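Local coordinates for nitrogenase molybdenum-iron protein beta chain (Clostridium pasteurianum, PDB 4WES) that forms, together with the alpha chain, the molybdenum-iron component of nitrogenase, which reduces dinitrogen to ammonium, at residues R296-L310 / Y427-I441. Numbering follows the deposited sequence.
Sequences RGQLIDLMIDAQQYL and YKGAIRLVEEITNVI
Arg296 lays its aliphatic stem over one face of the Tyr427 ring: CB stands 3.6 Å from the ring centroid, almost directly above it, a CH-pi contact. With CG anti to the backbone N (chi1 -176°) and the chain extended to NE, the stem runs on past CE1, its CG 3.5 Å from Tyr427 CE1, toward the phenol oxygen. The guanidinium ends up 76° from the ring plane, and Asp274 OD1 takes both a salt bridge from Arg296 NE and a hydrogen bond with Tyr427 OH.

Beyond this pair the contact is mostly apolar packing. Leu299 is a knob in the hole formed by Tyr427, Ala430, Ile431 and Val434; both its methyls touch Ala430 CB, CD2 at 3.6 Å, and CD2 also meets the ring edge. The two helices run nearly parallel, their axes 8.9 Å apart and crossing at 19°; helix 426-448 also packs on helix 321-333 and on 406-408, an outermost strand of a parallel sheet. Leu302 and Val434 then meet tip to tip, Leu302 CG lying 3.8 Å from Val434 CG1. Past Asp305, where the chain leaves the helix, Leu310 CD2 turns in against Ile437 CG2 (3.9 Å) and Thr438 CG2.

No hydrogen bond joins the segments; Thr438 OG1 bonds to Val434 O at 2.9 Å within its own helix. On helix 290-305, but not touching 427-441, Asp301 and Asp305 bind an iron(II) ion through OD2, together with Lys61 O and Glu62 OE1 of the second beta subunit.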
loop_
_atom_site.group_PDB
_atom_site.type_symbol
_atom_site.label_atom_id
_atom_site.label_comp_id
_atom_site.label_asym_id
_atom_site.label_seq_id
_atom_site.Cartn_x
_atom_site.Cartn_y
_atom_site.Cartn_z
ATOM N N ARG B 296 18.015 5.634 12.179
ATOM C CA ARG B 296 18.284 4.246 12.539
ATOM C C ARG B 296 17.409 3.831 13.704
ATOM O O ARG B 296 16.825 2.744 13.734
ATOM C CB ARG B 296 19.754 4.032 12.851
ATOM C CG ARG B 296 20.072 2.574 13.141
ATOM C CD ARG B 296 21.530 2.419 13.526
ATOM N NE ARG B 296 21.941 1.007 13.661
ATOM C CZ ARG B 296 21.644 0.183 14.673
ATOM N NH1 ARG B 296 20.996 0.624 15.756
ATOM N NH2 ARG B 296 22.013 -1.084 14.622
ATOM N N GLY B 297 17.336 4.681 14.726
ATOM C CA GLY B 297 16.536 4.352 15.876
ATOM C C GLY B 297 15.048 4.288 15.621
ATOM O O GLY B 297 14.338 3.549 16.298
ATOM N N GLN B 298 14.558 5.070 14.654
ATOM C CA GLN B 298 13.173 4.938 14.223
ATOM C C GLN B 298 12.965 3.594 13.507
ATOM O O GLN B 298 11.917 2.957 13.680
ATOM C CB GLN B 298 12.778 6.084 13.291
ATOM C CG GLN B 298 12.667 7.431 14.010
ATOM C CD GLN B 298 12.538 8.567 13.025
ATOM O OE1 GLN B 298 13.240 8.609 11.999
ATOM N NE2 GLN B 298 11.652 9.479 13.309
ATOM N N LEU B 299 13.919 3.187 12.685
ATOM C CA LEU B 299 13.816 1.862 12.067
ATOM C C LEU B 299 13.773 0.769 13.128
ATOM O O LEU B 299 12.901 -0.115 13.065
ATOM C CB LEU B 299 15.037 1.639 11.160
ATOM C CG LEU B 299 15.146 0.222 10.599
ATOM C CD1 LEU B 299 13.927 -0.215 9.796
ATOM C CD2 LEU B 299 16.438 0.069 9.810
ATOM N N ILE B 300 14.640 0.816 14.119
ATOM C CA ILE B 300 14.600 -0.180 15.188
ATOM C C ILE B 300 13.267 -0.122 15.906
ATOM O O ILE B 300 12.660 -1.157 16.222
ATOM C CB ILE B 300 15.800 0.010 16.163
ATOM C CG1 ILE B 300 17.140 -0.199 15.453
ATOM C CG2 ILE B 300 15.661 -0.908 17.357
ATOM C CD1 ILE B 300 17.328 -1.546 14.799
ATOM N N ASP B 301 12.799 1.096 16.204
ATOM C CA ASP B 301 11.492 1.259 16.838
ATOM C C ASP B 301 10.401 0.556 16.055
ATOM O O ASP B 301 9.518 -0.092 16.636
ATOM C CB ASP B 301 11.181 2.759 17.010
ATOM C CG ASP B 301 10.038 3.002 17.966
ATOM O OD1 ASP B 301 10.301 2.970 19.185
ATOM O OD2 ASP B 301 8.915 3.231 17.492
ATOM N N LEU B 302 10.408 0.730 14.735
ATOM C CA LEU B 302 9.388 0.137 13.868
ATOM C C LEU B 302 9.526 -1.377 13.820
ATOM O O LEU B 302 8.521 -2.086 13.834
ATOM C CB LEU B 302 9.506 0.765 12.494
ATOM C CG LEU B 302 8.532 0.259 11.438
ATOM C CD1 LEU B 302 7.094 0.443 11.841
ATOM C CD2 LEU B 302 8.794 0.954 10.131
ATOM N N MET B 303 10.751 -1.875 13.720
ATOM C CA MET B 303 10.958 -3.321 13.732
ATOM C C MET B 303 10.423 -3.968 14.986
ATOM O O MET B 303 9.851 -5.072 14.942
ATOM C CB MET B 303 12.458 -3.624 13.567
ATOM C CG MET B 303 13.001 -3.231 12.197
ATOM S SD MET B 303 14.782 -3.367 12.044
ATOM C CE MET B 303 15.001 -5.151 12.047
ATOM N N ILE B 304 10.594 -3.302 16.131
ATOM C CA ILE B 304 10.086 -3.806 17.395
ATOM C C ILE B 304 8.582 -3.602 17.468
ATOM O O ILE B 304 7.831 -4.541 17.789
ATOM C CB ILE B 304 10.802 -3.155 18.587
ATOM C CG1 ILE B 304 12.292 -3.563 18.567
ATOM C CG2 ILE B 304 10.159 -3.571 19.891
ATOM C CD1 ILE B 304 13.132 -2.833 19.563
ATOM N N ASP B 305 8.072 -2.414 17.114
ATOM C CA ASP B 305 6.634 -2.168 17.205
ATOM C C ASP B 305 5.857 -3.165 16.333
ATOM O O ASP B 305 4.775 -3.622 16.733
ATOM C CB ASP B 305 6.296 -0.749 16.789
ATOM C CG ASP B 305 6.700 0.312 17.807
ATOM O OD1 ASP B 305 7.004 -0.039 18.955
ATOM O OD2 ASP B 305 6.682 1.524 17.413
ATOM N N ALA B 306 6.353 -3.477 15.143
ATOM C CA ALA B 306 5.647 -4.338 14.187
ATOM C C ALA B 306 6.021 -5.813 14.300
ATOM O O ALA B 306 5.579 -6.620 13.489
ATOM C CB ALA B 306 5.915 -3.875 12.770
ATOM N N GLN B 307 6.825 -6.167 15.304
ATOM C CA GLN B 307 7.460 -7.479 15.332
ATOM C C GLN B 307 6.482 -8.643 15.219
ATOM O O GLN B 307 6.837 -9.663 14.628
ATOM C CB GLN B 307 8.322 -7.658 16.583
ATOM C CG GLN B 307 7.604 -7.554 17.936
ATOM C CD GLN B 307 6.801 -8.768 18.364
ATOM O OE1 GLN B 307 5.772 -8.603 18.959
ATOM N NE2 GLN B 307 7.314 -9.985 18.194
ATOM N N GLN B 308 5.297 -8.558 15.823
ATOM C CA GLN B 308 4.441 -9.748 15.913
ATOM C C GLN B 308 4.035 -10.228 14.550
ATOM O O GLN B 308 3.758 -11.434 14.383
ATOM C CB GLN B 308 3.216 -9.498 16.773
ATOM C CG GLN B 308 2.150 -8.669 16.100
ATOM C CD GLN B 308 1.143 -8.132 17.074
ATOM O OE1 GLN B 308 1.397 -7.086 17.694
ATOM N NE2 GLN B 308 0.016 -8.787 17.229
ATOM N N TYR B 309 3.923 -9.333 13.580
ATOM C CA TYR B 309 3.453 -9.657 12.231
ATOM C C TYR B 309 4.556 -10.176 11.318
ATOM O O TYR B 309 4.282 -10.551 10.200
ATOM C CB TYR B 309 2.775 -8.454 11.621
ATOM C CG TYR B 309 1.591 -7.986 12.441
ATOM C CD1 TYR B 309 0.429 -8.750 12.520
ATOM C CD2 TYR B 309 1.629 -6.799 13.174
ATOM C CE1 TYR B 309 -0.626 -8.395 13.314
ATOM C CE2 TYR B 309 0.567 -6.441 13.977
ATOM C CZ TYR B 309 -0.569 -7.215 14.056
ATOM O OH TYR B 309 -1.641 -6.862 14.836
ATOM N N LEU B 310 5.794 -10.153 11.812
ATOM C CA LEU B 310 6.975 -10.511 11.044
ATOM C C LEU B 310 7.596 -11.832 11.458
ATOM O O LEU B 310 8.181 -12.532 10.635
ATOM C CB LEU B 310 8.014 -9.379 11.138
ATOM C CG LEU B 310 7.559 -8.050 10.551
ATOM C CD1 LEU B 310 8.423 -6.905 11.018
ATOM C CD2 LEU B 310 7.580 -8.123 9.038
ATOM N N TYR B 427 18.373 3.729 6.174
ATOM C CA TYR B 427 17.383 3.560 7.224
ATOM C C TYR B 427 16.021 4.029 6.741
ATOM O O TYR B 427 15.001 3.386 7.057
ATOM C CB TYR B 427 17.822 4.290 8.501
ATOM C CG TYR B 427 19.212 3.902 8.945
ATOM C CD1 TYR B 427 19.528 2.596 9.304
ATOM C CD2 TYR B 427 20.234 4.842 9.030
ATOM C CE1 TYR B 427 20.812 2.220 9.703
ATOM C CE2 TYR B 427 21.504 4.487 9.419
ATOM C CZ TYR B 427 21.798 3.181 9.762
ATOM O OH TYR B 427 23.073 2.848 10.132
ATOM N N LYS B 428 15.985 5.097 5.960
ATOM C CA LYS B 428 14.747 5.618 5.405
ATOM C C LYS B 428 14.039 4.588 4.513
ATOM O O LYS B 428 12.825 4.368 4.593
ATOM C CB LYS B 428 15.065 6.875 4.592
ATOM C CG LYS B 428 13.910 7.565 3.902
ATOM C CD LYS B 428 14.227 8.859 3.135
ATOM C CE LYS B 428 12.954 9.302 2.402
ATOM N NZ LYS B 428 13.138 10.377 1.378
ATOM N N GLY B 429 14.805 3.962 3.634
ATOM C CA GLY B 429 14.261 2.951 2.747
ATOM C C GLY B 429 13.823 1.713 3.501
ATOM O O GLY B 429 12.805 1.085 3.169
ATOM N N ALA B 430 14.555 1.346 4.551
ATOM C CA ALA B 430 14.184 0.205 5.371
ATOM C C ALA B 430 12.850 0.436 6.071
ATOM O O ALA B 430 12.031 -0.484 6.163
ATOM C CB ALA B 430 15.278 -0.077 6.395
ATOM N N ILE B 431 12.632 1.655 6.563
ATOM C CA ILE B 431 11.362 2.007 7.184
ATOM C C ILE B 431 10.232 1.816 6.175
ATOM O O ILE B 431 9.180 1.244 6.485
ATOM C CB ILE B 431 11.429 3.456 7.729
ATOM C CG1 ILE B 431 12.309 3.478 8.979
ATOM C CG2 ILE B 431 10.037 4.031 7.999
ATOM C CD1 ILE B 431 12.719 4.912 9.406
ATOM N N ARG B 432 10.420 2.314 4.955
ATOM C CA ARG B 432 9.404 2.165 3.920
ATOM C C ARG B 432 9.119 0.710 3.623
ATOM O O ARG B 432 7.948 0.309 3.455
ATOM C CB ARG B 432 9.834 2.886 2.651
ATOM C CG ARG B 432 9.861 4.411 2.767
ATOM C CD ARG B 432 8.481 5.053 2.602
ATOM N NE ARG B 432 7.789 4.655 1.374
ATOM C CZ ARG B 432 6.539 4.999 1.051
ATOM N NH1 ARG B 432 5.804 5.768 1.851
ATOM N NH2 ARG B 432 6.018 4.566 -0.086
ATOM N N LEU B 433 10.155 -0.126 3.577
ATOM C CA LEU B 433 9.978 -1.565 3.347
ATOM C C LEU B 433 9.180 -2.227 4.460
ATOM O O LEU B 433 8.295 -3.057 4.187
ATOM C CB LEU B 433 11.327 -2.264 3.178
ATOM C CG LEU B 433 12.016 -2.074 1.839
ATOM C CD1 LEU B 433 13.444 -2.584 1.925
ATOM C CD2 LEU B 433 11.242 -2.733 0.697
ATOM N N VAL B 434 9.487 -1.922 5.725
ATOM C CA VAL B 434 8.747 -2.548 6.793
ATOM C C VAL B 434 7.284 -2.142 6.777
ATOM O O VAL B 434 6.397 -2.966 6.987
ATOM C CB VAL B 434 9.355 -2.249 8.181
ATOM C CG1 VAL B 434 8.553 -2.867 9.309
ATOM C CG2 VAL B 434 10.808 -2.748 8.207
ATOM N N GLU B 435 7.012 -0.872 6.504
ATOM C CA GLU B 435 5.634 -0.423 6.351
ATOM C C GLU B 435 4.926 -1.172 5.227
ATOM O O GLU B 435 3.806 -1.646 5.404
ATOM C CB GLU B 435 5.589 1.080 6.117
ATOM C CG GLU B 435 4.173 1.581 5.998
ATOM C CD GLU B 435 4.012 3.001 5.585
ATOM O OE1 GLU B 435 4.965 3.589 4.977
ATOM O OE2 GLU B 435 2.910 3.529 5.822
ATOM N N GLU B 436 5.591 -1.264 4.083
ATOM C CA GLU B 436 4.954 -1.949 2.949
ATOM C C GLU B 436 4.687 -3.419 3.222
ATOM O O GLU B 436 3.616 -3.942 2.906
ATOM C CB GLU B 436 5.843 -1.818 1.724
ATOM C CG GLU B 436 5.231 -2.238 0.425
ATOM C CD GLU B 436 6.114 -1.835 -0.776
ATOM O OE1 GLU B 436 7.373 -1.582 -0.633
ATOM O OE2 GLU B 436 5.570 -1.831 -1.886
ATOM N N ILE B 437 5.665 -4.115 3.801
ATOM C CA ILE B 437 5.524 -5.517 4.132
ATOM C C ILE B 437 4.386 -5.726 5.116
ATOM O O ILE B 437 3.529 -6.609 4.940
ATOM C CB ILE B 437 6.862 -6.077 4.682
ATOM C CG1 ILE B 437 7.906 -6.196 3.568
ATOM C CG2 ILE B 437 6.648 -7.428 5.367
ATOM C CD1 ILE B 437 9.329 -6.403 4.025
ATOM N N THR B 438 4.388 -4.951 6.205
ATOM C CA THR B 438 3.351 -5.148 7.205
ATOM C C THR B 438 1.986 -4.724 6.661
ATOM O O THR B 438 0.972 -5.346 6.999
ATOM C CB THR B 438 3.701 -4.505 8.543
ATOM O OG1 THR B 438 3.918 -3.113 8.408
ATOM C CG2 THR B 438 4.939 -5.124 9.123
ATOM N N ASN B 439 1.942 -3.668 5.850
ATOM C CA ASN B 439 0.674 -3.270 5.243
ATOM C C ASN B 439 0.069 -4.419 4.435
ATOM O O ASN B 439 -1.140 -4.678 4.515
ATOM C CB ASN B 439 0.842 -2.081 4.295
ATOM C CG ASN B 439 0.923 -0.727 4.969
ATOM O OD1 ASN B 439 0.787 -0.587 6.177
ATOM N ND2 ASN B 439 1.148 0.281 4.149
ATOM N N VAL B 440 0.859 -5.089 3.580
ATOM C CA VAL B 440 0.277 -6.117 2.730
ATOM C C VAL B 440 -0.118 -7.359 3.515
ATOM O O VAL B 440 -1.148 -8.006 3.214
ATOM C CB VAL B 440 1.161 -6.499 1.517
ATOM C CG1 VAL B 440 1.337 -5.343 0.580
ATOM C CG2 VAL B 440 2.483 -7.154 1.851
ATOM N N ILE B 441 0.623 -7.664 4.583
ATOM C CA ILE B 441 0.268 -8.768 5.469
ATOM C C ILE B 441 -1.033 -8.459 6.182
ATOM O O ILE B 441 -1.963 -9.289 6.215
ATOM C CB ILE B 441 1.427 -9.071 6.449
ATOM C CG1 ILE B 441 2.594 -9.717 5.673
ATOM C CG2 ILE B 441 0.956 -9.897 7.628
ATOM C CD1 ILE B 441 3.872 -9.805 6.479
#